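Local coordinates for protein phosphoserine aminotransferase SerC (Cytophaga hutchinsonii ATCC 33406, PDB 3FFR) that probably catalyses the pyridoxal-phosphate-dependent transamination that makes phosphoserine in serine biosynthesis, as a class-V aminotransferase, at residues A[24-29]-A[248-253]; A[112-115]-A[119-122]; A[143-148]-A[290-295]. All coordinates share one frame; numbering follows the deposited sequence. Where two conformers were deposited one is given.

Interaction 1 (A[24-29]-A[248-253]); sequences ITALDE and NIFLLG
Apolar packing dominates here: the ring of Phe250, on helix 246-262, reaches across to residues 24-29 at the end of helix 19-28. CB of Ala26 meets the ring at CE2, 3.8 Å away and about as far from CD2, obliquely to the ring plane. Thr25 touches through its methyl, with CG2 4.0 Å from Phe250 CZ, near the ring plane and hence at the edge. Phe250 can bridge the gap because its CG stands anti to the backbone N (chi1 179°), which carries the ring outward until it meets the small side chain of Ala26; the nearest CA atoms, those of Ala26 and Phe250, are 7.4 Å apart.

The polar element is slight and loose. Glu29, extended beyond CG, brings OE1 obliquely to 4.1 Å from Phe250 CE1, with carboxylate and ring planes 74° apart. That oxygen also has a long, weak ion pair with Lys40, whereas Thr25 OG1 bonds the carbonyl of Gln21 in its own helix.

Elsewhere Phe250 touches Val44 of helix 39-55 and Ile31, so the ring belongs to a wider apolar cluster. Asp28 makes a salt bridge to Arg20 and Ile24 packs on Ile24, both of the second subunit, so helix 19-28 also takes part in the dimer interface. Such helix-to-helix packing through a single aromatic lies here within a dimeric class-V aminotransferase, a family of fold type I PLP-dependent enzymes.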
ATOM      1  N   ILE A  24      12.526 -15.969  -0.522  1.00 30.05           N
ATOM      2  CA  ILE A  24      13.833 -16.225  -1.161  1.00 30.91           C
ATOM      3  C   ILE A  24      13.602 -16.430  -2.656  1.00 31.40           C
ATOM      4  O   ILE A  24      14.355 -15.938  -3.520  1.00 32.92           O
ATOM      5  CB  ILE A  24      14.591 -17.394  -0.554  1.00 32.10           C
ATOM      6  CG1 ILE A  24      14.910 -17.083   0.901  1.00 34.26           C
ATOM      7  CG2 ILE A  24      15.869 -17.637  -1.329  1.00 32.79           C
ATOM      8  CD1 ILE A  24      15.645 -15.841   1.089  1.00 40.47           C
ATOM      9  N   THR A  25      12.528 -17.137  -2.965  1.00 31.52           N
ATOM     10  CA  THR A  25      12.158 -17.331  -4.368  1.00 30.53           C
ATOM     11  C   THR A  25      11.877 -15.985  -5.043  1.00 30.18           C
ATOM     12  O   THR A  25      12.293 -15.736  -6.183  1.00 29.35           O
ATOM     13  CB  THR A  25      10.947 -18.242  -4.520  1.00 32.38           C
ATOM     14  OG1 THR A  25      11.240 -19.518  -3.940  1.00 30.63           O
ATOM     15  CG2 THR A  25      10.609 -18.448  -5.972  1.00 30.36           C
ATOM     16  N   ALA A  26      11.168 -15.114  -4.335  1.00 28.07           N
ATOM     17  CA  ALA A  26      10.834 -13.760  -4.858  1.00 28.54           C
ATOM     18  C   ALA A  26      12.084 -12.993  -5.206  1.00 31.19           C
ATOM     19  O   ALA A  26      12.170 -12.316  -6.234  1.00 32.19           O
ATOM     20  CB  ALA A  26       9.962 -12.935  -3.831  1.00 27.70           C
ATOM     21  N   LEU A  27      13.076 -13.112  -4.335  1.00 29.39           N
ATOM     22  CA  LEU A  27      14.318 -12.375  -4.553  1.00 29.78           C
ATOM     23  C   LEU A  27      15.049 -12.980  -5.741  1.00 29.69           C
ATOM     24  O   LEU A  27      15.557 -12.268  -6.624  1.00 30.06           O
ATOM     25  CB  LEU A  27      15.207 -12.431  -3.317  1.00 30.12           C
ATOM     26  CG  LEU A  27      14.685 -11.687  -2.089  1.00 32.38           C
ATOM     27  CD1 LEU A  27      15.502 -12.060  -0.846  1.00 37.42           C
ATOM     28  CD2 LEU A  27      14.596 -10.149  -2.325  1.00 32.62           C
ATOM     29  N   ASP A  28      15.081 -14.295  -5.767  1.00 32.81           N
ATOM     30  CA  ASP A  28      15.788 -15.026  -6.828  1.00 30.21           C
ATOM     31  C   ASP A  28      15.231 -14.762  -8.204  1.00 32.40           C
ATOM     32  O   ASP A  28      15.994 -14.640  -9.196  1.00 33.73           O
ATOM     33  CB  ASP A  28      15.758 -16.544  -6.589  1.00 31.82           C
ATOM     34  CG  ASP A  28      16.744 -16.993  -5.534  1.00 39.36           C
ATOM     35  OD1 ASP A  28      17.625 -16.207  -5.179  1.00 43.63           O
ATOM     36  OD2 ASP A  28      16.664 -18.156  -5.097  1.00 43.69           O
ATOM     37  N   GLU A  29      13.907 -14.661  -8.259  1.00 30.93           N
ATOM     38  CA  GLU A  29      13.184 -14.446  -9.529  1.00 31.27           C
ATOM     39  C   GLU A  29      13.049 -12.986  -9.912  1.00 30.03           C
ATOM     40  O   GLU A  29      12.519 -12.668 -10.973  1.00 32.11           O
ATOM     41  CB  GLU A  29      11.795 -15.058  -9.508  1.00 30.02           C
ATOM     42  CG  GLU A  29      11.860 -16.606  -9.360  1.00 36.70           C
ATOM     43  CD  GLU A  29      10.517 -17.314  -9.492  1.00 42.95           C
ATOM     44  OE1 GLU A  29       9.484 -16.674  -9.752  1.00 45.98           O
ATOM     45  OE2 GLU A  29      10.504 -18.559  -9.335  1.00 55.10           O
ATOM     46  N   ASN A 248       3.880  -8.858  -2.054  1.00 26.46           N
ATOM     47  CA  ASN A 248       2.775  -9.480  -1.332  1.00 25.19           C
ATOM     48  C   ASN A 248       1.800 -10.224  -2.233  1.00 25.12           C
ATOM     49  O   ASN A 248       1.215 -11.215  -1.824  1.00 26.43           O
ATOM     50  CB  ASN A 248       2.013  -8.543  -0.390  1.00 25.09           C
ATOM     51  CG  ASN A 248       2.549  -8.573   1.020  1.00 25.95           C
ATOM     52  OD1 ASN A 248       3.484  -9.320   1.342  1.00 28.21           O
ATOM     53  ND2 ASN A 248       1.952  -7.738   1.896  1.00 26.90           N
ATOM     54  N   ILE A 249       1.576  -9.723  -3.440  1.00 24.99           N
ATOM     55  CA  ILE A 249       0.691 -10.454  -4.378  1.00 26.23           C
ATOM     56  C   ILE A 249       1.345 -11.813  -4.682  1.00 26.10           C
ATOM     57  O   ILE A 249       0.690 -12.857  -4.744  1.00 27.18           O
ATOM     58  CB  ILE A 249       0.393  -9.627  -5.657  1.00 26.11           C
ATOM     59  CG1 ILE A 249      -0.465  -8.402  -5.262  1.00 26.64           C
ATOM     60  CG2 ILE A 249      -0.370 -10.483  -6.691  1.00 25.92           C
ATOM     61  CD1 ILE A 249      -0.664  -7.346  -6.399  1.00 28.84           C
ATOM     62  N   PHE A 250       2.666 -11.788  -4.832  1.00 27.33           N
ATOM     63  CA  PHE A 250       3.437 -13.016  -5.076  1.00 26.40           C
ATOM     64  C   PHE A 250       3.318 -13.966  -3.893  1.00 27.98           C
ATOM     65  O   PHE A 250       2.973 -15.156  -4.019  1.00 27.05           O
ATOM     66  CB  PHE A 250       4.916 -12.691  -5.301  1.00 26.58           C
ATOM     67  CG  PHE A 250       5.780 -13.896  -5.536  1.00 26.57           C
ATOM     68  CD1 PHE A 250       5.859 -14.464  -6.808  1.00 30.46           C
ATOM     69  CD2 PHE A 250       6.550 -14.427  -4.523  1.00 27.22           C
ATOM     70  CE1 PHE A 250       6.675 -15.552  -7.050  1.00 30.69           C
ATOM     71  CE2 PHE A 250       7.363 -15.525  -4.763  1.00 28.66           C
ATOM     72  CZ  PHE A 250       7.417 -16.083  -6.030  1.00 28.50           C
ATOM     73  N   LEU A 251       3.596 -13.431  -2.716  1.00 26.81           N
ATOM     74  CA  LEU A 251       3.568 -14.253  -1.510  1.00 28.44           C
ATOM     75  C   LEU A 251       2.163 -14.791  -1.262  1.00 26.99           C
ATOM     76  O   LEU A 251       1.990 -15.928  -0.820  1.00 26.90           O
ATOM     77  CB  LEU A 251       4.052 -13.471  -0.280  1.00 28.45           C
ATOM     78  CG  LEU A 251       5.521 -13.059  -0.223  1.00 28.03           C
ATOM     79  CD1 LEU A 251       5.706 -12.180   1.029  1.00 29.99           C
ATOM     80  CD2 LEU A 251       6.478 -14.299  -0.218  1.00 28.55           C
ATOM     81  N   LEU A 252       1.159 -13.971  -1.552  1.00 27.86           N
ATOM     82  CA  LEU A 252      -0.231 -14.400  -1.347  1.00 25.13           C
ATOM     83  C   LEU A 252      -0.602 -15.605  -2.236  1.00 27.64           C
ATOM     84  O   LEU A 252      -1.276 -16.554  -1.812  1.00 26.10           O
ATOM     85  CB  LEU A 252      -1.236 -13.252  -1.535  1.00 26.50           C
ATOM     86  CG  LEU A 252      -2.697 -13.547  -1.162  1.00 27.47           C
ATOM     87  CD1 LEU A 252      -2.875 -13.982   0.316  1.00 24.86           C
ATOM     88  CD2 LEU A 252      -3.584 -12.323  -1.497  1.00 25.03           C
ATOM     89  N   GLY A 253      -0.167 -15.564  -3.476  1.00 27.00           N
ATOM     90  CA  GLY A 253      -0.439 -16.666  -4.399  1.00 29.27           C
ATOM     91  C   GLY A 253       0.268 -17.930  -3.949  1.00 27.27           C
ATOM     92  O   GLY A 253      -0.279 -19.012  -4.047  1.00 27.21           O
TER

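Interaction 2 (A[112-115]-A[119-122]); sequences EEAA and GFYP
One face of the Phe120 ring receives the methyl of Ala114. CB lies 4.1 Å from the ring centroid and 23° off the normal, a CH-pi contact; it sits 3.8 Å above the plane, offset toward the rim, with CE1 the nearest ring atom. Around that same CE1 gather backbone atoms at and just past the end of strand 108-113. The carbonyl oxygen of Glu112 comes within 3.4 Å of Phe120 CE1 and almost as near to CZ, approaching obliquely, while the amide N of Ala114 lies 3.8 Å from CE1.

Glu112 adds its aliphatic part: CG is 4.0 Å from Phe120 CE1, and the two side chains run past each other in opposite directions. Its CG is set anti to the backbone N (chi1 -177°), and the bend at the next bond leaves the carboxylate plane 59° from that of the ring. Ala114 CB serves a second neighbour, the carbonyl oxygen of Gly119, at 3.5 Å. The CA atoms of Ala114 and Gly119 are 6.0 Å apart, the shortest CA-to-CA distance between the segments.

Strand 108-113 is one of the two outermost strands of the seven-stranded sheet in this chain, and Glu112 and Ala114 bond through their backbones to strand 85-90. Phe120 also touches Cys89 of that strand and Met147. The contact between these two segments thus rests on van der Waals and CH-pi packing with no mutual hydrogen bond, which implies that polar holds on 119-122 come from elsewhere: Tyr121 OH bonds Asp294 and Pro122 O bonds Lys158.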
ATOM      1  N   GLU A 112     -26.173   0.357  14.879  1.00 27.80           N
ATOM      2  CA  GLU A 112     -26.722  -0.663  15.765  1.00 28.17           C
ATOM      3  C   GLU A 112     -25.557  -1.024  16.674  1.00 29.32           C
ATOM      4  O   GLU A 112     -24.550  -1.599  16.230  1.00 26.49           O
ATOM      5  CB  GLU A 112     -27.199  -1.889  15.002  1.00 29.24           C
ATOM      6  CG  GLU A 112     -27.843  -2.941  15.872  1.00 30.19           C
ATOM      7  CD  GLU A 112     -29.215  -2.554  16.376  1.00 39.13           C
ATOM      8  OE1 GLU A 112     -29.883  -1.715  15.742  1.00 37.27           O
ATOM      9  OE2 GLU A 112     -29.640  -3.135  17.386  1.00 39.34           O
ATOM     10  N   GLU A 113     -25.679  -0.702  17.958  1.00 28.89           N
ATOM     11  CA  GLU A 113     -24.509  -0.877  18.873  1.00 28.30           C
ATOM     12  C   GLU A 113     -24.673  -1.889  19.959  1.00 32.21           C
ATOM     13  O   GLU A 113     -25.763  -2.066  20.496  1.00 32.28           O
ATOM     14  CB  GLU A 113     -24.168   0.499  19.502  1.00 30.54           C
ATOM     15  CG  GLU A 113     -22.845   0.510  20.255  1.00 33.31           C
ATOM     16  CD  GLU A 113     -22.290   1.910  20.517  1.00 40.94           C
ATOM     17  OE1 GLU A 113     -22.967   2.906  20.219  1.00 42.67           O
ATOM     18  OE2 GLU A 113     -21.155   2.003  21.021  1.00 44.89           O
ATOM     19  N   ALA A 114     -23.594  -2.618  20.209  1.00 28.67           N
ATOM     20  CA  ALA A 114     -23.520  -3.525  21.362  1.00 28.60           C
ATOM     21  C   ALA A 114     -22.299  -3.099  22.169  1.00 28.76           C
ATOM     22  O   ALA A 114     -21.328  -2.562  21.644  1.00 28.88           O
ATOM     23  CB  ALA A 114     -23.377  -4.987  20.930  1.00 30.06           C
ATOM     24  N   ALA A 115     -22.370  -3.346  23.468  1.00 27.90           N
ATOM     25  CA  ALA A 115     -21.259  -2.980  24.347  1.00 29.05           C
ATOM     26  C   ALA A 115     -19.997  -3.738  23.984  1.00 28.47           C
ATOM     27  O   ALA A 115     -20.035  -4.851  23.474  1.00 28.39           O
ATOM     28  CB  ALA A 115     -21.625  -3.282  25.829  1.00 30.24           C
ATOM     29  N   GLY A 119     -21.900  -9.095  21.621  1.00 28.81           N
ATOM     30  CA  GLY A 119     -22.266  -9.254  20.225  1.00 28.28           C
ATOM     31  C   GLY A 119     -23.717  -8.939  19.973  1.00 27.71           C
ATOM     32  O   GLY A 119     -24.399  -8.289  20.789  1.00 28.58           O
ATOM     33  N   PHE A 120     -24.194  -9.422  18.834  1.00 27.66           N
ATOM     34  CA  PHE A 120     -25.532  -9.124  18.323  1.00 27.97           C
ATOM     35  C   PHE A 120     -26.467 -10.320  18.243  1.00 29.42           C
ATOM     36  O   PHE A 120     -26.044 -11.463  18.017  1.00 30.56           O
ATOM     37  CB  PHE A 120     -25.407  -8.501  16.921  1.00 29.10           C
ATOM     38  CG  PHE A 120     -24.685  -7.191  16.933  1.00 26.85           C
ATOM     39  CD1 PHE A 120     -25.346  -6.024  17.282  1.00 32.12           C
ATOM     40  CD2 PHE A 120     -23.322  -7.126  16.667  1.00 32.10           C
ATOM     41  CE1 PHE A 120     -24.653  -4.817  17.323  1.00 30.42           C
ATOM     42  CE2 PHE A 120     -22.647  -5.927  16.727  1.00 30.29           C
ATOM     43  CZ  PHE A 120     -23.319  -4.780  17.048  1.00 29.63           C
ATOM     44  N   TYR A 121     -27.749 -10.001  18.398  1.00 27.84           N
ATOM     45  CA  TYR A 121     -28.854 -10.989  18.372  1.00 28.14           C
ATOM     46  C   TYR A 121     -29.821 -10.499  17.292  1.00 28.21           C
ATOM     47  O   TYR A 121     -30.637  -9.612  17.529  1.00 28.99           O
ATOM     48  CB  TYR A 121     -29.508 -11.164  19.765  1.00 28.73           C
ATOM     49  CG  TYR A 121     -28.433 -11.583  20.725  1.00 28.06           C
ATOM     50  CD1 TYR A 121     -28.055 -12.911  20.846  1.00 28.24           C
ATOM     51  CD2 TYR A 121     -27.693 -10.638  21.410  1.00 29.49           C
ATOM     52  CE1 TYR A 121     -27.004 -13.285  21.677  1.00 29.09           C
ATOM     53  CE2 TYR A 121     -26.615 -11.014  22.254  1.00 29.24           C
ATOM     54  CZ  TYR A 121     -26.289 -12.336  22.369  1.00 28.41           C
ATOM     55  OH  TYR A 121     -25.236 -12.723  23.184  1.00 27.87           O
ATOM     56  N   PRO A 122     -29.681 -11.054  16.088  1.00 29.55           N
ATOM     57  CA  PRO A 122     -30.373 -10.515  14.929  1.00 34.30           C
ATOM     58  C   PRO A 122     -31.871 -10.442  15.010  1.00 34.76           C
ATOM     59  O   PRO A 122     -32.470  -9.613  14.352  1.00 35.75           O
ATOM     60  CB  PRO A 122     -29.983 -11.492  13.806  1.00 37.91           C
ATOM     61  CG  PRO A 122     -28.687 -12.017  14.197  1.00 36.86           C
ATOM     62  CD  PRO A 122     -28.694 -12.079  15.692  1.00 31.43           C
TER

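Interaction 3 (A[143-148]-A[290-295]); sequences SGVSMP and FGVEDA
The backbones of 143-148 and 290-295 draw together at Val145 and Val292, whose CA atoms are 6.6 Å apart, while Gly144 adopts a positive phi of 79° and with Val145 faces Glu140 in a G1 beta bulge.

Val292 is the side chain that enters this bend. Its CG2 meets three groups: the carbonyl oxygen of Ser143 at 3.4 Å, the carbonyl oxygen of Gly144 at 3.6 Å, and CG2 of Val145 at 3.5 Å, the last tighter than an ordinary methyl contact. Val292 CG1 also reaches Val145 CG2, at 3.8 Å, so one methyl of Val145 meets both branches of Val292. In each valine CG1 is anti to the backbone N (chi1 177° in Val145, 178° in Val292), which leaves CG2 beside the N and turned to the other segment; the two side chains cross at a slant.

The polar link is indirect. One water donates to Ser143 O and to Gly291 O, 2.9 Å from each, and so joins the two backbones beside the methyl contact. Just before the bulge, Ser143 OG takes a weak bond from the amide of Val145 and also has a weak bond to the carbonyl of Glu140.

Strand 139-140 and the short, weakly bonded strand about 145-146 form a small antiparallel hairpin, and the residues around Leu297 and Ser299 flank it: Gly144 bonds through its backbone to Ser299 and Ser146 to Leu297. Gly291 bonds likewise to Val304 of strand 302-307, and Phe290 packs on helix 264-284. The contact therefore fits the hairpin against the chain leaving edge strand 288-290 of the five-stranded sheet.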
ATOM      1  N   SER A 143     -12.227  -6.868  20.678  1.00 26.20           N
ATOM      2  CA  SER A 143     -12.962  -7.472  21.792  1.00 27.35           C
ATOM      3  C   SER A 143     -13.031  -8.983  21.782  1.00 28.24           C
ATOM      4  O   SER A 143     -13.402  -9.596  22.774  1.00 28.55           O
ATOM      5  CB  SER A 143     -14.379  -6.928  21.797  1.00 27.45           C
ATOM      6  OG  SER A 143     -15.085  -7.398  20.668  1.00 25.56           O
ATOM      7  N   GLY A 144     -12.708  -9.569  20.639  1.00 28.04           N
ATOM      8  CA  GLY A 144     -12.770 -11.018  20.466  1.00 26.83           C
ATOM      9  C   GLY A 144     -14.169 -11.587  20.223  1.00 28.09           C
ATOM     10  O   GLY A 144     -14.425 -12.781  20.445  1.00 27.88           O
ATOM     11  N   VAL A 145     -15.075 -10.726  19.777  1.00 27.02           N
ATOM     12  CA  VAL A 145     -16.438 -11.129  19.449  1.00 27.10           C
ATOM     13  C   VAL A 145     -16.630 -11.332  17.953  1.00 29.41           C
ATOM     14  O   VAL A 145     -16.245 -10.499  17.129  1.00 27.55           O
ATOM     15  CB  VAL A 145     -17.490 -10.098  19.936  1.00 26.26           C
ATOM     16  CG1 VAL A 145     -18.966 -10.516  19.492  1.00 26.06           C
ATOM     17  CG2 VAL A 145     -17.422  -9.912  21.502  1.00 26.14           C
ATOM     18  N   SER A 146     -17.229 -12.464  17.614  1.00 26.67           N
ATOM     19  CA  SER A 146     -17.595 -12.764  16.225  1.00 26.83           C
ATOM     20  C   SER A 146     -19.079 -12.651  16.000  1.00 29.24           C
ATOM     21  O   SER A 146     -19.880 -12.714  16.923  1.00 28.49           O
ATOM     22  CB  SER A 146     -17.163 -14.173  15.816  1.00 27.61           C
ATOM     23  OG  SER A 146     -15.758 -14.390  15.907  1.00 30.95           O
HETATM   24  N   MSE A 147     -19.414 -12.448  14.736  1.00 25.52           N
HETATM   25  CA  MSE A 147     -20.796 -12.555  14.228  1.00 26.29           C
HETATM   26  C   MSE A 147     -20.793 -13.777  13.301  1.00 28.07           C
HETATM   27  O   MSE A 147     -20.391 -13.678  12.136  1.00 26.31           O
HETATM   28  CB  MSE A 147     -21.260 -11.346  13.450  1.00 28.42           C
HETATM   29  CG  MSE A 147     -22.704 -11.508  13.054  1.00 27.31           C
HETATM   30 SE   MSE A 147     -23.430 -10.035  12.025  0.75 25.73          SE
HETATM   31  CE  MSE A 147     -24.049  -8.887  13.501  1.00 33.43           C
ATOM     32  N   PRO A 148     -21.205 -14.944  13.816  1.00 27.97           N
ATOM     33  CA  PRO A 148     -21.177 -16.160  13.000  1.00 29.79           C
ATOM     34  C   PRO A 148     -21.973 -16.038  11.704  1.00 30.47           C
ATOM     35  O   PRO A 148     -22.885 -15.241  11.612  1.00 27.76           O
ATOM     36  CB  PRO A 148     -21.794 -17.191  13.904  1.00 28.82           C
ATOM     37  CG  PRO A 148     -21.437 -16.747  15.259  1.00 30.10           C
ATOM     38  CD  PRO A 148     -21.605 -15.249  15.208  1.00 30.16           C
ATOM     39  N   PHE A 290     -13.092 -16.008  30.324  1.00 26.55           N
ATOM     40  CA  PHE A 290     -13.495 -15.572  28.979  1.00 27.39           C
ATOM     41  C   PHE A 290     -13.811 -14.093  28.895  1.00 28.90           C
ATOM     42  O   PHE A 290     -14.580 -13.565  29.683  1.00 28.43           O
ATOM     43  CB  PHE A 290     -14.689 -16.405  28.487  1.00 27.84           C
ATOM     44  CG  PHE A 290     -14.335 -17.848  28.326  1.00 26.66           C
ATOM     45  CD1 PHE A 290     -13.537 -18.250  27.282  1.00 26.28           C
ATOM     46  CD2 PHE A 290     -14.702 -18.776  29.267  1.00 27.71           C
ATOM     47  CE1 PHE A 290     -13.129 -19.562  27.162  1.00 25.83           C
ATOM     48  CE2 PHE A 290     -14.307 -20.081  29.137  1.00 29.17           C
ATOM     49  CZ  PHE A 290     -13.516 -20.468  28.087  1.00 25.45           C
ATOM     50  N   GLY A 291     -13.255 -13.436  27.886  1.00 28.78           N
ATOM     51  CA  GLY A 291     -13.505 -12.007  27.674  1.00 26.66           C
ATOM     52  C   GLY A 291     -14.863 -11.717  27.063  1.00 28.93           C
ATOM     53  O   GLY A 291     -15.346 -10.577  27.062  1.00 29.59           O
ATOM     54  N   VAL A 292     -15.459 -12.764  26.533  1.00 26.72           N
ATOM     55  CA  VAL A 292     -16.783 -12.696  25.902  1.00 27.03           C
ATOM     56  C   VAL A 292     -17.674 -13.755  26.587  1.00 29.53           C
ATOM     57  O   VAL A 292     -17.365 -14.937  26.571  1.00 29.87           O
ATOM     58  CB  VAL A 292     -16.665 -12.941  24.385  1.00 27.97           C
ATOM     59  CG1 VAL A 292     -18.038 -12.916  23.717  1.00 29.06           C
ATOM     60  CG2 VAL A 292     -15.683 -11.915  23.718  1.00 28.22           C
ATOM     61  N   GLU A 293     -18.777 -13.312  27.194  1.00 30.00           N
ATOM     62  CA  GLU A 293     -19.650 -14.229  27.959  0.50 30.54           C
ATOM     63  C   GLU A 293     -20.395 -15.263  27.108  1.00 32.09           C
ATOM     64  O   GLU A 293     -20.435 -16.444  27.452  1.00 29.63           O
ATOM     65  CB  GLU A 293     -20.632 -13.432  28.829  0.50 33.59           C
ATOM     66  CG  GLU A 293     -19.914 -12.606  29.898  0.50 37.84           C
ATOM     67  CD  GLU A 293     -20.846 -11.915  30.879  0.50 42.44           C
ATOM     68  OE1 GLU A 293     -22.079 -12.037  30.728  0.50 39.28           O
ATOM     69  OE2 GLU A 293     -20.323 -11.248  31.802  0.50 43.56           O
ATOM     70  N   ASP A 294     -20.970 -14.818  25.999  1.00 30.75           N
ATOM     71  CA  ASP A 294     -21.759 -15.706  25.125  1.00 27.61           C
ATOM     72  C   ASP A 294     -20.836 -16.576  24.284  1.00 29.27           C
ATOM     73  O   ASP A 294     -20.160 -16.099  23.340  1.00 29.68           O
ATOM     74  CB  ASP A 294     -22.755 -14.904  24.264  1.00 30.36           C
ATOM     75  CG  ASP A 294     -23.653 -15.778  23.403  1.00 32.95           C
ATOM     76  OD1 ASP A 294     -23.344 -16.964  23.182  1.00 31.16           O
ATOM     77  OD2 ASP A 294     -24.658 -15.248  22.887  1.00 31.09           O
ATOM     78  N   ALA A 295     -20.782 -17.853  24.647  1.00 28.61           N
ATOM     79  CA  ALA A 295     -19.845 -18.787  24.007  1.00 29.37           C
ATOM     80  C   ALA A 295     -20.002 -18.868  22.514  1.00 30.73           C
ATOM     81  O   ALA A 295     -19.022 -19.064  21.794  1.00 30.00           O
ATOM     82  CB  ALA A 295     -19.938 -20.220  24.658  1.00 31.77           C
TER
HETATM   83  O   HOH W   1     -13.903  -8.705  25.435  1.00 27.53           O

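From the N terminus, helix 19-28 supplies the first half of interaction 1, whose partner on helix 246-262 comes 219 residues later. Inside that long excursion interaction 2 closes a short return at the end of edge strand 108-113 of the seven-stranded sheet. Interaction 3 opens next at 143-148 and ends at 290-295, beyond 248-253, so it crosses interaction 1. Interactions 2 and 3 lie in series and touch, their centres 11 Å apart: Tyr121 OH probably hydrogen-bonds Asp294 OD2. Interaction 1 lies on the opposite side of the chain's centre, linking helices near the dimer interface, while the other two meet where the seven-stranded sheet's end, the 139-146 hairpin and the chain after strand 288-290 come together.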